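Long-range contacts in NADP-dependent alcohol dehydrogenase (Entamoeba histolytica, PDB 2OUI), which catalyses the NADP-dependent interconversion of alcohols and their carbonyl counterparts, probably with the help of its bound zinc ion: residues H53-G58 with F115-F120; A162-G167 with V236-I241; K254-G259 with G286-H291. The protein carries 1 engineered substitution. One frame throughout, in Å; residues are numbered along the deposited sequence.

Contact 1 of 3, residues H53-G58 with F115-F120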
loop_
_atom_site.group_PDB
_atom_site.type_symbol
_atom_site.label_atom_id
_atom_site.label_comp_id
_atom_site.label_asym_id
_atom_site.label_seq_id
_atom_site.Cartn_x
_atom_site.Cartn_y
_atom_site.Cartn_z
ATOM N N HIS A 53 -35.493 -13.471 15.442
ATOM C CA HIS A 53 -36.243 -13.959 16.580
ATOM C C HIS A 53 -35.291 -14.734 17.477
ATOM O O HIS A 53 -34.394 -15.454 16.983
ATOM C CB HIS A 53 -37.464 -14.781 16.145
ATOM C CG HIS A 53 -38.693 -13.955 15.885
ATOM N ND1 HIS A 53 -38.698 -12.864 15.040
ATOM C CD2 HIS A 53 -39.960 -14.073 16.353
ATOM C CE1 HIS A 53 -39.910 -12.339 15.008
ATOM N NE2 HIS A 53 -40.696 -13.055 15.794
ATOM N N ASP A 54 -35.447 -14.488 18.773
ATOM C CA ASP A 54 -34.701 -15.111 19.863
ATOM C C ASP A 54 -33.175 -14.991 19.811
ATOM O O ASP A 54 -32.464 -15.822 20.350
ATOM C CB ASP A 54 -35.192 -16.546 20.067
ATOM C CG ASP A 54 -36.708 -16.612 20.255
ATOM O OD1 ASP A 54 -37.314 -15.547 20.541
ATOM O OD2 ASP A 54 -37.294 -17.711 20.111
ATOM N N MET A 55 -32.686 -13.911 19.208
ATOM C CA MET A 55 -31.236 -13.665 19.147
ATOM C C MET A 55 -30.739 -12.904 20.371
ATOM O O MET A 55 -31.117 -11.743 20.597
ATOM C CB MET A 55 -30.835 -12.895 17.888
ATOM C CG MET A 55 -29.341 -12.641 17.823
ATOM S SD MET A 55 -28.870 -11.762 16.343
ATOM C CE MET A 55 -29.519 -10.137 16.767
ATOM N N ILE A 56 -29.854 -13.537 21.136
ATOM C CA ILE A 56 -29.234 -12.871 22.285
ATOM C C ILE A 56 -28.373 -11.686 21.835
ATOM O O ILE A 56 -27.680 -11.776 20.823
ATOM C CB ILE A 56 -28.437 -13.852 23.148
ATOM C CG1 ILE A 56 -29.433 -14.853 23.766
ATOM C CG2 ILE A 56 -27.639 -13.079 24.208
ATOM C CD1 ILE A 56 -28.811 -15.993 24.534
ATOM N N LEU A 57 -28.468 -10.573 22.574
ATOM C CA LEU A 57 -27.868 -9.315 22.136
ATOM C C LEU A 57 -26.481 -9.127 22.725
ATOM O O LEU A 57 -26.037 -9.945 23.524
ATOM C CB LEU A 57 -28.781 -8.138 22.492
ATOM C CG LEU A 57 -30.095 -8.134 21.709
ATOM C CD1 LEU A 57 -31.061 -7.188 22.355
ATOM C CD2 LEU A 57 -29.830 -7.744 20.249
ATOM N N GLY A 58 -25.805 -8.059 22.304
ATOM C CA GLY A 58 -24.490 -7.711 22.835
ATOM C C GLY A 58 -23.285 -8.331 22.155
ATOM O O GLY A 58 -23.300 -9.506 21.743
ATOM N N PHE A 115 -25.937 -12.388 13.663
ATOM C CA PHE A 115 -26.711 -13.575 13.342
ATOM C C PHE A 115 -26.466 -14.725 14.335
ATOM O O PHE A 115 -27.082 -15.781 14.207
ATOM C CB PHE A 115 -26.440 -14.033 11.900
ATOM C CG PHE A 115 -24.974 -14.263 11.602
ATOM C CD1 PHE A 115 -24.362 -15.474 11.939
ATOM C CD2 PHE A 115 -24.214 -13.273 10.988
ATOM C CE1 PHE A 115 -23.006 -15.693 11.664
ATOM C CE2 PHE A 115 -22.874 -13.485 10.723
ATOM C CZ PHE A 115 -22.272 -14.699 11.071
ATOM N N LYS A 116 -25.573 -14.502 15.307
ATOM C CA LYS A 116 -25.244 -15.487 16.358
ATOM C C LYS A 116 -25.628 -14.884 17.703
ATOM O O LYS A 116 -25.557 -13.664 17.894
ATOM C CB LYS A 116 -23.737 -15.802 16.334
ATOM C CG LYS A 116 -23.206 -16.771 17.429
ATOM C CD LYS A 116 -21.675 -16.928 17.362
ATOM C CE LYS A 116 -21.178 -18.010 18.320
ATOM N NZ LYS A 116 -19.671 -18.206 18.190
ATOM N N ASP A 117 -26.042 -15.731 18.640
ATOM C CA ASP A 117 -26.323 -15.253 19.991
ATOM C C ASP A 117 -25.084 -14.536 20.537
ATOM O O ASP A 117 -23.950 -15.046 20.451
ATOM C CB ASP A 117 -26.683 -16.405 20.911
ATOM C CG ASP A 117 -28.083 -16.966 20.664
ATOM O OD1 ASP A 117 -28.993 -16.225 20.227
ATOM O OD2 ASP A 117 -28.278 -18.167 20.934
ATOM N N GLY A 118 -25.308 -13.350 21.092
ATOM C CA GLY A 118 -24.217 -12.492 21.565
ATOM C C GLY A 118 -23.884 -12.746 23.023
ATOM O O GLY A 118 -24.128 -13.836 23.526
ATOM N N VAL A 119 -23.329 -11.732 23.669
ATOM C CA VAL A 119 -22.632 -11.876 24.937
ATOM C C VAL A 119 -23.497 -11.569 26.158
ATOM O O VAL A 119 -23.028 -11.736 27.302
ATOM C CB VAL A 119 -21.298 -11.048 24.969
ATOM C CG1 VAL A 119 -20.345 -11.513 23.856
ATOM C CG2 VAL A 119 -21.554 -9.546 24.882
ATOM N N PHE A 120 -24.744 -11.124 25.952
ATOM C CA PHE A 120 -25.626 -10.783 27.095
ATOM C C PHE A 120 -26.322 -12.021 27.658
ATOM O O PHE A 120 -27.542 -12.075 27.740
ATOM C CB PHE A 120 -26.684 -9.726 26.735
ATOM C CG PHE A 120 -26.114 -8.352 26.404
ATOM C CD1 PHE A 120 -24.809 -8.008 26.740
ATOM C CD2 PHE A 120 -26.933 -7.386 25.811
ATOM C CE1 PHE A 120 -24.307 -6.734 26.458
ATOM C CE2 PHE A 120 -26.441 -6.118 25.519
ATOM C CZ PHE A 120 -25.136 -5.781 25.846
#
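Gly58 O is gripped twice by the loop 115-120: the N-H of Val119 bonds to it, Val119 N lying 2.9 Å from Gly58 O, and a CA-H...O contact from Gly118 reaches the same oxygen, bent rather than straight, with Gly118 CA 3.1 Å from Gly58 O. The Val119 donor stands above the carbonyl plane of Gly58, and the bond from Gly118 N to Ile56 O, 2.9 Å long, likewise arrives from above the peptide plane. Phe120 N, by contrast, meets Leu57 O nearly along the C=O axis (161°). A fourth bond turns a side chain into the acceptor. Asp117, with CG beside its own backbone N (chi1 -74°), brings OD1 to within 3.0 Å of Ile56 N; the bond is almost straight (170°), though its donor stands above the carboxylate plane. The other oxygen, OD2, forms a salt bridge with Lys17, which also bonds Asp54 O.

Apolar groups fill in around these bonds. Gly58 CA sits over the centre of one face of the Phe120 ring, a CH-pi contact of 3.5 Å to the centroid, while Leu57 CB touches the same ring at CD2 (3.9 Å). Ile56 lays CG1 obliquely across the Asp117 carboxylate, and Met55, extended as far as SD, carries its sulfur to the backbone at Phe115. Asp54 and Met55 form a G1 beta bulge facing Met6 in strand 2-8. The loop 115-120 lies against strand 55-56, an outermost strand of this small antiparallel sheet. Because carbonyls of three consecutive residues are bonded by the loop and Gly58 N is taken by Asp40 OD2, Gly58, the residue just before the zinc ligand His59, is held at both its N-H and its C=O.

Contact 2 of 3, residues A162-G167 with V236-I241. With EDO (1,2-ethanediol), chain L.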
loop_
_atom_site.group_PDB
_atom_site.type_symbol
_atom_site.label_atom_id
_atom_site.label_comp_id
_atom_site.label_asym_id
_atom_site.label_seq_id
_atom_site.Cartn_x
_atom_site.Cartn_y
_atom_site.Cartn_z
ATOM N N ALA A 162 -9.237 5.933 6.919
ATOM C CA ALA A 162 -9.029 7.311 6.482
ATOM C C ALA A 162 -7.579 7.574 6.049
ATOM O O ALA A 162 -7.261 8.685 5.645
ATOM C CB ALA A 162 -9.453 8.291 7.587
ATOM N N ASN A 163 -6.700 6.565 6.179
ATOM C CA ASN A 163 -5.347 6.621 5.614
ATOM C C ASN A 163 -4.585 7.833 6.149
ATOM O O ASN A 163 -3.910 8.569 5.416
ATOM C CB ASN A 163 -5.424 6.643 4.073
ATOM C CG ASN A 163 -4.083 6.451 3.429
ATOM O OD1 ASN A 163 -3.240 5.717 3.946
ATOM N ND2 ASN A 163 -3.865 7.112 2.302
ATOM N N ILE A 164 -4.720 8.037 7.450
ATOM C CA ILE A 164 -4.205 9.244 8.084
ATOM C C ILE A 164 -2.677 9.178 8.082
ATOM O O ILE A 164 -2.104 8.135 8.432
ATOM C CB ILE A 164 -4.777 9.413 9.512
ATOM C CG1 ILE A 164 -6.271 9.784 9.420
ATOM C CG2 ILE A 164 -4.018 10.487 10.230
ATOM C CD1 ILE A 164 -7.035 9.475 10.642
ATOM N N LYS A 165 -2.044 10.279 7.670
ATOM C CA LYS A 165 -0.564 10.408 7.618
ATOM C C LYS A 165 -0.057 11.436 8.612
ATOM O O LYS A 165 -0.819 12.283 9.093
ATOM C CB LYS A 165 -0.083 10.844 6.236
ATOM C CG LYS A 165 -0.497 9.934 5.055
ATOM C CD LYS A 165 -0.001 8.514 5.226
ATOM C CE LYS A 165 -0.387 7.653 4.026
ATOM N NZ LYS A 165 -0.059 6.227 4.315
ATOM N N LEU A 166 1.251 11.395 8.882
ATOM C CA LEU A 166 1.880 12.305 9.836
ATOM C C LEU A 166 1.653 13.749 9.454
ATOM O O LEU A 166 1.953 14.159 8.321
ATOM C CB LEU A 166 3.386 12.032 9.942
ATOM C CG LEU A 166 3.800 10.731 10.649
ATOM C CD1 LEU A 166 5.271 10.337 10.304
ATOM C CD2 LEU A 166 3.605 10.843 12.164
ATOM N N GLY A 167 1.122 14.512 10.415
ATOM C CA GLY A 167 0.807 15.929 10.235
ATOM C C GLY A 167 -0.480 16.254 9.487
ATOM O O GLY A 167 -0.791 17.428 9.307
ATOM N N VAL A 236 -9.990 19.720 4.467
ATOM C CA VAL A 236 -9.121 18.916 5.324
ATOM C C VAL A 236 -8.478 17.807 4.508
ATOM O O VAL A 236 -8.927 17.521 3.393
ATOM C CB VAL A 236 -9.924 18.306 6.511
ATOM C CG1 VAL A 236 -10.542 19.397 7.357
ATOM C CG2 VAL A 236 -11.019 17.332 6.005
ATOM N N ASP A 237 -7.435 17.169 5.052
ATOM C CA ASP A 237 -6.706 16.117 4.325
ATOM C C ASP A 237 -7.458 14.797 4.282
ATOM O O ASP A 237 -7.488 14.141 3.233
ATOM C CB ASP A 237 -5.326 15.887 4.957
ATOM C CG ASP A 237 -4.440 17.111 4.864
ATOM O OD1 ASP A 237 -4.301 17.669 3.757
ATOM O OD2 ASP A 237 -3.900 17.555 5.894
ATOM N N LYS A 238 -8.008 14.389 5.432
ATOM C CA LYS A 238 -8.662 13.079 5.592
ATOM C C LYS A 238 -9.902 13.260 6.485
ATOM O O LYS A 238 -9.949 14.169 7.316
ATOM C CB LYS A 238 -7.712 12.092 6.275
ATOM C CG LYS A 238 -6.319 11.918 5.592
ATOM C CD LYS A 238 -6.376 11.254 4.198
ATOM C CE LYS A 238 -5.123 11.593 3.369
ATOM N NZ LYS A 238 -3.872 11.196 4.052
ATOM N N VAL A 239 -10.883 12.380 6.322
ATOM C CA VAL A 239 -12.131 12.458 7.088
ATOM C C VAL A 239 -12.502 11.056 7.603
ATOM O O VAL A 239 -12.440 10.074 6.851
ATOM C CB VAL A 239 -13.312 13.022 6.232
ATOM C CG1 VAL A 239 -14.625 12.961 7.021
ATOM C CG2 VAL A 239 -13.041 14.450 5.772
ATOM N N VAL A 240 -12.866 10.973 8.891
ATOM C CA VAL A 240 -13.434 9.745 9.473
ATOM C C VAL A 240 -14.907 10.025 9.754
ATOM O O VAL A 240 -15.267 11.091 10.270
ATOM C CB VAL A 240 -12.743 9.353 10.815
ATOM C CG1 VAL A 240 -13.379 8.083 11.370
ATOM C CG2 VAL A 240 -11.222 9.170 10.642
ATOM N N ILE A 241 -15.772 9.092 9.361
ATOM C CA ILE A 241 -17.191 9.210 9.657
ATOM C C ILE A 241 -17.496 8.147 10.695
ATOM O O ILE A 241 -17.285 6.952 10.458
ATOM C CB ILE A 241 -18.093 8.994 8.425
ATOM C CG1 ILE A 241 -17.816 10.053 7.353
ATOM C CG2 ILE A 241 -19.542 9.056 8.860
ATOM C CD1 ILE A 241 -18.587 9.835 6.063
HETATM C C1 EDO L . -1.928 4.321 7.715
HETATM O O1 EDO L . -1.949 5.706 7.361
HETATM C C2 EDO L . -3.276 3.935 8.317
HETATM O O2 EDO L . -4.137 3.453 7.273
#
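Lys238 reaches from the fourth strand in the spatial order of a Rossmann-type parallel sheet to the loop that leads from helix 148-161 into strand 170-173. Its NZ donates to Asn163 O (3.0 Å), from above the carbonyl plane and with a C=O...N angle of 144°. Bends at chi2 (-67°) and chi4 (57°) curl the chain round the C-terminal end of the helix: CB, CG and CD pass along Ala162 O, with CD 3.1 Å from Ala162 O, before the ammonium turns to Asn163. Beside it Ala162 CB, directed at the strand, meets Val240 CG2 at 3.6 Å and also approaches Val239 O. Ile164 reaches the same methyl with CD1, crossing Val240 at about a right angle, and its CG1 slides past Lys238 CB in the opposite sense.

The next shell sets these groups in position. Asn163 ends helix 148-161 in a Schellman motif, its positive phi turning the chain aside and presenting its carbonyl to the lysine. Asp168 OD2 forms a salt bridge with Lys238 NZ and also accepts the Lys165 N-H, so one carboxylate ties the loop to the strand; such pairing would probably favour a charged ammonium in this buried place. Asn163 ND2 is bonded to Asp261 of strand 260-264, and helix 177-188 packs on Ile164 and Val240 through Ala186 and Ser182.

A 1,2-ethanediol, probably from the crystallisation liquor, bonds Glu160 O and donates from its O1 to Ile164 O at 2.7 Å.

Contact 3 of 3, residues K254-G259 with G286-H291; sequences KMIKPG and GHKHIH
Lys288 and Ile256 meet at the border of the Rossmann-type sheet, where strand 288-292 is one of the two outermost strands within the chain and helix 248-255 has just ended. Stretched straight beyond CG, Lys288 slides past Ile256 in the opposite direction and delivers NZ to a group of backbone carbonyls. Its bond to Ile256 O, 3.0 Å from NZ to O, is weak; Val253 O, in the last turn of the helix, and Glu280 O are its further acceptors. Three oxygens thus share one buried ammonium, and the carbonyl end of the helix would be expected to favour its positive charge.

The second bond across the contact is made by the backbone. Gly259 N donates to Gly286 O at 3.0 Å, with the donor in the carbonyl plane and a C=O...N angle of 155°. Pro258 leans on the same acceptor, its CB 3.4 Å from Gly286 O, while His287 CB rests against Gly259 CA at 3.8 Å. Gly259 turns here at positive phi (69°), leading the chain into strand 260-264.

Several other polar groups have partners outside the two segments. Lys257 O is bonded to Ser260 OG and Lys288 O to Trp281 NE1. In the tetramer, Arg97 of the third subunit bonds Pro258 O and Gly259 O, and both ring nitrogens of His287 are taken there, ND1 by His102 and NE2 by His157 of that subunit.

Along the shaft of the lysine, Ile256 CG2, lodged between its own backbone N and carbonyl carbon, touches Lys288 CD at 3.6 Å.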
loop_
_atom_site.group_PDB
_atom_site.type_symbol
_atom_site.label_atom_id
_atom_site.label_comp_id
_atom_site.label_asym_id
_atom_site.label_seq_id
_atom_site.Cartn_x
_atom_site.Cartn_y
_atom_site.Cartn_z
ATOM N N LYS A 254 -17.618 17.232 0.683
ATOM C CA LYS A 254 -17.551 18.687 0.455
ATOM C C LYS A 254 -16.435 19.365 1.263
ATOM O O LYS A 254 -15.952 20.436 0.883
ATOM C CB LYS A 254 -18.896 19.360 0.725
ATOM C CG LYS A 254 -20.021 18.934 -0.254
ATOM C CD LYS A 254 -21.377 19.471 0.189
ATOM C CE LYS A 254 -22.463 18.965 -0.743
ATOM N NZ LYS A 254 -23.814 19.550 -0.427
ATOM N N MET A 255 -16.023 18.752 2.369
ATOM C CA MET A 255 -14.995 19.381 3.209
ATOM C C MET A 255 -13.580 18.867 2.949
ATOM O O MET A 255 -12.620 19.437 3.491
ATOM C CB MET A 255 -15.307 19.174 4.694
ATOM C CG MET A 255 -15.120 17.746 5.094
ATOM S SD MET A 255 -15.344 17.557 6.889
ATOM C CE MET A 255 -17.108 17.919 7.077
ATOM N N ILE A 256 -13.451 17.825 2.122
ATOM C CA ILE A 256 -12.177 17.132 1.936
ATOM C C ILE A 256 -11.463 17.561 0.656
ATOM O O ILE A 256 -12.107 17.860 -0.367
ATOM C CB ILE A 256 -12.354 15.591 1.990
ATOM C CG1 ILE A 256 -11.046 14.893 2.416
ATOM C CG2 ILE A 256 -12.923 15.033 0.680
ATOM C CD1 ILE A 256 -11.213 13.381 2.631
ATOM N N LYS A 257 -10.135 17.623 0.714
ATOM C CA LYS A 257 -9.338 17.950 -0.482
ATOM C C LYS A 257 -9.450 16.825 -1.516
ATOM O O LYS A 257 -9.728 15.675 -1.136
ATOM C CB LYS A 257 -7.859 18.021 -0.068
ATOM C CG LYS A 257 -7.514 19.200 0.813
ATOM C CD LYS A 257 -6.046 19.102 1.263
ATOM C CE LYS A 257 -5.619 20.339 2.040
ATOM N NZ LYS A 257 -4.192 20.150 2.467
ATOM N N PRO A 258 -9.125 17.107 -2.799
ATOM C CA PRO A 258 -8.988 16.009 -3.753
ATOM C C PRO A 258 -7.740 15.195 -3.433
ATOM O O PRO A 258 -6.799 15.726 -2.829
ATOM C CB PRO A 258 -8.780 16.733 -5.087
ATOM C CG PRO A 258 -8.118 18.042 -4.700
ATOM C CD PRO A 258 -8.848 18.419 -3.432
ATOM N N GLY A 259 -7.739 13.916 -3.789
ATOM C CA GLY A 259 -6.625 13.040 -3.410
ATOM C C GLY A 259 -6.588 12.784 -1.915
ATOM O O GLY A 259 -5.712 13.293 -1.162
ATOM N N GLY A 286 -12.158 12.989 -8.670
ATOM C CA GLY A 286 -11.407 13.813 -7.693
ATOM C C GLY A 286 -10.476 13.029 -6.773
ATOM O O GLY A 286 -9.872 13.617 -5.878
ATOM N N HIS A 287 -10.358 11.718 -6.987
ATOM C CA HIS A 287 -9.618 10.814 -6.067
ATOM C C HIS A 287 -9.986 11.014 -4.591
ATOM O O HIS A 287 -9.115 11.056 -3.712
ATOM C CB HIS A 287 -8.085 10.920 -6.253
ATOM C CG HIS A 287 -7.575 10.327 -7.543
ATOM N ND1 HIS A 287 -7.421 11.072 -8.692
ATOM C CD2 HIS A 287 -7.153 9.077 -7.850
ATOM C CE1 HIS A 287 -6.931 10.307 -9.653
ATOM N NE2 HIS A 287 -6.732 9.096 -9.158
ATOM N N LYS A 288 -11.276 11.197 -4.320
ATOM C CA LYS A 288 -11.746 11.265 -2.938
ATOM C C LYS A 288 -12.224 9.850 -2.641
ATOM O O LYS A 288 -13.357 9.492 -2.932
ATOM C CB LYS A 288 -12.869 12.311 -2.797
ATOM C CG LYS A 288 -12.388 13.757 -3.076
ATOM C CD LYS A 288 -13.514 14.773 -2.884
ATOM C CE LYS A 288 -12.938 16.192 -2.930
ATOM N NZ LYS A 288 -13.966 17.284 -2.689
ATOM N N HIS A 289 -11.315 9.027 -2.132
ATOM C CA HIS A 289 -11.585 7.610 -1.962
ATOM C C HIS A 289 -12.571 7.410 -0.825
ATOM O O HIS A 289 -12.428 8.034 0.230
ATOM C CB HIS A 289 -10.285 6.837 -1.685
ATOM C CG HIS A 289 -9.209 7.076 -2.701
ATOM N ND1 HIS A 289 -9.273 6.570 -3.979
ATOM C CD2 HIS A 289 -8.049 7.771 -2.628
ATOM C CE1 HIS A 289 -8.189 6.931 -4.647
ATOM N NE2 HIS A 289 -7.434 7.666 -3.852
ATOM N N ILE A 290 -13.537 6.518 -1.022
ATOM C CA ILE A 290 -14.586 6.342 -0.020
ATOM C C ILE A 290 -14.505 4.917 0.509
ATOM O O ILE A 290 -14.636 3.958 -0.240
ATOM C CB ILE A 290 -15.996 6.609 -0.600
ATOM C CG1 ILE A 290 -16.122 8.071 -1.043
ATOM C CG2 ILE A 290 -17.094 6.286 0.452
ATOM C CD1 ILE A 290 -17.298 8.289 -1.963
ATOM N N HIS A 291 -14.289 4.809 1.819
ATOM C CA HIS A 291 -14.134 3.532 2.451
ATOM C C HIS A 291 -15.227 3.375 3.527
ATOM O O HIS A 291 -15.702 4.367 4.150
ATOM C CB HIS A 291 -12.762 3.447 3.097
ATOM C CG HIS A 291 -11.623 3.865 2.206
ATOM N ND1 HIS A 291 -11.084 3.044 1.239
ATOM C CD2 HIS A 291 -10.892 5.005 2.177
ATOM C CE1 HIS A 291 -10.071 3.662 0.652
ATOM N NE2 HIS A 291 -9.936 4.854 1.207
#

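How the contacts relate
The three contacts follow one another along the chain without nesting or crossing. Contact 1 comes first and closes the loop of 56 residues between its segments in the GroES-like part, near the zinc ion. Contact 2 closes a longer excursion, from strand 170-173 through helix 223-230, joining the loop that leads into strand 170-173 to strand 236-241, its neighbour in the sheet. Contact 3 then brings the turn between helix 248-255 and strand 260-264 to the start of strand 288-292, closing the excursion through strands 260-264 and 273-277. Contacts 2 and 3 share the parallel sheet and touch through the salt bridge Asp237 OD1 to Lys257 NZ (2.8 Å). Contact 1 lies across the chain's centre, its nearest atoms about 20 Å from either.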